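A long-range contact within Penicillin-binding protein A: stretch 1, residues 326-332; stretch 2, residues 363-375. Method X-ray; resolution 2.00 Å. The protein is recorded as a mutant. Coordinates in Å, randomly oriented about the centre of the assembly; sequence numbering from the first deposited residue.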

# COMPACT_ATOMS: atom_id res chain seq x y z
N THR A 326 9.93 5.28 -3.98
CA THR A 326 10.84 6.43 -3.89
C THR A 326 12.32 6.03 -4.00
O THR A 326 13.06 6.60 -4.80
CB THR A 326 10.54 7.23 -2.59
OG1 THR A 326 9.20 7.75 -2.67
CG2 THR A 326 11.50 8.42 -2.40
N ILE A 327 12.74 5.05 -3.20
CA ILE A 327 14.09 4.51 -3.28
C ILE A 327 14.33 3.98 -4.70
O ILE A 327 15.32 4.34 -5.33
CB ILE A 327 14.33 3.44 -2.19
CG1 ILE A 327 14.26 4.10 -0.81
CG2 ILE A 327 15.71 2.78 -2.33
CD1 ILE A 327 13.94 3.14 0.34
N ALA A 328 13.38 3.19 -5.21
CA ALA A 328 13.46 2.61 -6.55
C ALA A 328 13.67 3.66 -7.64
O ALA A 328 14.41 3.44 -8.61
CB ALA A 328 12.17 1.82 -6.84
N ASN A 329 13.02 4.80 -7.48
CA ASN A 329 13.13 5.91 -8.42
C ASN A 329 14.24 6.93 -8.07
O ASN A 329 14.10 8.13 -8.31
CB ASN A 329 11.76 6.62 -8.49
CG ASN A 329 11.64 7.55 -9.67
OD1 ASN A 329 11.98 7.21 -10.81
ND2 ASN A 329 11.13 8.75 -9.41
N GLY A 330 15.35 6.45 -7.49
CA GLY A 330 16.51 7.32 -7.22
C GLY A 330 16.30 8.43 -6.19
O GLY A 330 17.04 9.42 -6.18
N GLY A 331 15.31 8.25 -5.30
CA GLY A 331 15.04 9.22 -4.22
C GLY A 331 13.91 10.20 -4.52
O GLY A 331 13.55 11.03 -3.68
N ILE A 332 13.35 10.10 -5.72
CA ILE A 332 12.25 10.97 -6.15
C ILE A 332 10.90 10.27 -5.99
O ILE A 332 10.69 9.17 -6.53
CB ILE A 332 12.45 11.50 -7.59
CG1 ILE A 332 13.67 12.42 -7.66
CG2 ILE A 332 11.22 12.25 -8.10
CD1 ILE A 332 14.13 12.73 -9.10
N SER A 363 18.90 11.90 -1.44
CA SER A 363 19.82 12.12 -2.56
C SER A 363 19.93 10.83 -3.38
O SER A 363 19.59 9.75 -2.88
CB SER A 363 21.19 12.52 -2.03
OG SER A 363 21.78 11.43 -1.34
N PRO A 364 20.39 10.92 -4.65
CA PRO A 364 20.58 9.70 -5.43
C PRO A 364 21.58 8.73 -4.79
O PRO A 364 21.44 7.51 -4.92
CB PRO A 364 21.14 10.22 -6.77
CG PRO A 364 20.62 11.63 -6.85
CD PRO A 364 20.74 12.12 -5.43
N GLN A 365 22.57 9.29 -4.10
CA GLN A 365 23.59 8.50 -3.42
C GLN A 365 22.98 7.68 -2.28
O GLN A 365 23.29 6.50 -2.12
CB GLN A 365 24.73 9.39 -2.90
CG GLN A 365 25.57 10.09 -3.98
CD GLN A 365 24.81 11.17 -4.75
OE1 GLN A 365 23.94 11.87 -4.20
NE2 GLN A 365 25.13 11.32 -6.04
N VAL A 366 22.13 8.32 -1.49
CA VAL A 366 21.47 7.62 -0.39
C VAL A 366 20.50 6.57 -0.93
O VAL A 366 20.50 5.43 -0.46
CB VAL A 366 20.82 8.62 0.61
CG1 VAL A 366 20.01 7.89 1.67
CG2 VAL A 366 21.92 9.47 1.28
N ALA A 367 19.74 6.93 -1.96
CA ALA A 367 18.83 6.00 -2.64
C ALA A 367 19.58 4.75 -3.09
O ALA A 367 19.10 3.65 -2.87
CB ALA A 367 18.17 6.68 -3.84
N ALA A 368 20.74 4.93 -3.72
CA ALA A 368 21.59 3.80 -4.12
C ALA A 368 22.11 2.98 -2.94
O ALA A 368 22.16 1.75 -3.01
CB ALA A 368 22.74 4.27 -5.00
N LYS A 369 22.51 3.64 -1.86
CA LYS A 369 23.01 2.90 -0.71
C LYS A 369 21.87 2.07 -0.14
O LYS A 369 22.05 0.90 0.14
CB LYS A 369 23.61 3.84 0.36
CG LYS A 369 25.02 4.34 0.05
CD LYS A 369 25.51 5.36 1.09
CE LYS A 369 27.00 5.68 0.95
NZ LYS A 369 27.36 6.26 -0.39
N LEU A 370 20.68 2.66 -0.03
CA LEU A 370 19.52 1.95 0.51
C LEU A 370 19.13 0.77 -0.38
O LEU A 370 18.79 -0.29 0.11
CB LEU A 370 18.33 2.91 0.69
CG LEU A 370 18.47 3.96 1.80
CD1 LEU A 370 17.44 5.07 1.58
CD2 LEU A 370 18.34 3.36 3.18
N THR A 371 19.22 0.98 -1.69
CA THR A 371 18.97 -0.07 -2.67
C THR A 371 19.89 -1.28 -2.46
O THR A 371 19.43 -2.43 -2.44
CB THR A 371 19.13 0.48 -4.09
OG1 THR A 371 18.17 1.53 -4.31
CG2 THR A 371 18.89 -0.61 -5.11
N GLU A 372 21.18 -1.01 -2.29
CA GLU A 372 22.20 -2.03 -2.04
C GLU A 372 21.92 -2.78 -0.73
O GLU A 372 22.02 -4.01 -0.67
CB GLU A 372 23.56 -1.34 -2.02
CG GLU A 372 24.72 -2.10 -1.39
CD GLU A 372 25.78 -1.13 -0.83
OE1 GLU A 372 26.34 -1.45 0.26
OE2 GLU A 372 26.01 -0.06 -1.46
N LEU A 373 21.53 -2.04 0.30
CA LEU A 373 21.18 -2.64 1.58
C LEU A 373 19.97 -3.58 1.44
O LEU A 373 19.95 -4.67 1.99
CB LEU A 373 20.88 -1.53 2.61
CG LEU A 373 22.11 -0.75 3.10
CD1 LEU A 373 21.76 0.30 4.16
CD2 LEU A 373 23.14 -1.69 3.67
N MET A 374 18.99 -3.12 0.68
CA MET A 374 17.76 -3.87 0.43
C MET A 374 17.97 -5.06 -0.50
O MET A 374 17.33 -6.10 -0.33
CB MET A 374 16.67 -2.91 -0.08
CG MET A 374 16.15 -2.00 1.00
SD MET A 374 14.96 -0.78 0.40
CE MET A 374 13.52 -1.81 0.07
N VAL A 375 18.87 -4.93 -1.47
CA VAL A 375 19.31 -6.11 -2.25
C VAL A 375 19.94 -7.16 -1.31
O VAL A 375 19.67 -8.37 -1.42
CB VAL A 375 20.28 -5.72 -3.39
CG1 VAL A 375 20.98 -6.96 -3.97
CG2 VAL A 375 19.51 -4.98 -4.50

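What carries the contact between the two stretches? No hydrogen bond crosses it, so the union rests on packing, with Ile327 at its centre. This side chain, in the last helical turn of stretch 1, fits as a knob into a hole formed by Ala367, Leu370, Thr371 and Met374, four residues that line one side of the second helix. Its CA-to-CB bond points sideways, yet the branched side chain (chi1 m, chi2 t) still reaches the helix: Ile327 CG2 lies 4.0 Å from Leu370 CB, while Ile327 CD1 extends to 4.1 Å from Met374 SD. Leu370 and Met374 stand one helical turn apart and both point toward stretch 1, so the isoleucine meets apolar atoms at both its CG2 and its CD1. Of the 303 Å² buried between the stretches, counting both sides, Ile327 alone supplies 103 Å².

How does an aliphatic side chain rest against polar atoms here? Ile327 CG2 lies 3.5 Å from Ala367 O and 3.4 Å from Thr371 OG1, two atoms already engaged with each other. Thr371 OG1 donates to Ala367 O at 2.7 Å, a bond back across one helical turn that is made with chi1 in the m well. The hydroxyl thus has a partner within its own helix, and the methyl group can pack beside it.

Why can the backbone of the turn come so close to the helix? Ala367 points toward stretch 1 with nothing larger than a methyl, and Ala367 CB touches Gly330 C at 3.5 Å and Gly331 N at 3.6 Å. On the other side both residues are glycine. Gly330 has a positive phi, which favours glycine in itself; at Gly331 a CB would be jammed against the carbonyl oxygen of Gly330, and would also point toward the helix, about 3.5 Å from Ser363 O and 3.8 Å from Ala367 CB. Nearer the start of the helix, Gly330 O approaches Pro364 CA at 3.6 Å, extending the contact to its more exposed margin.

What holds each surface in shape? In stretch 1 the helix gives way to a type I' turn from Asn329 to Ile332. Gly331 N donates to Thr326 O at 2.8 Å, and Asn329 ND2 reaches across the turn to Ile332 O at 2.9 Å. In stretch 2 Ser363 caps the helix: Ser363 OG, with chi1 p, accepts from Val366 N at 3.1 Å. Ala367 N bonds to Ser363 O at 3.0 Å, helping to fix the backbone that carries the central methyl.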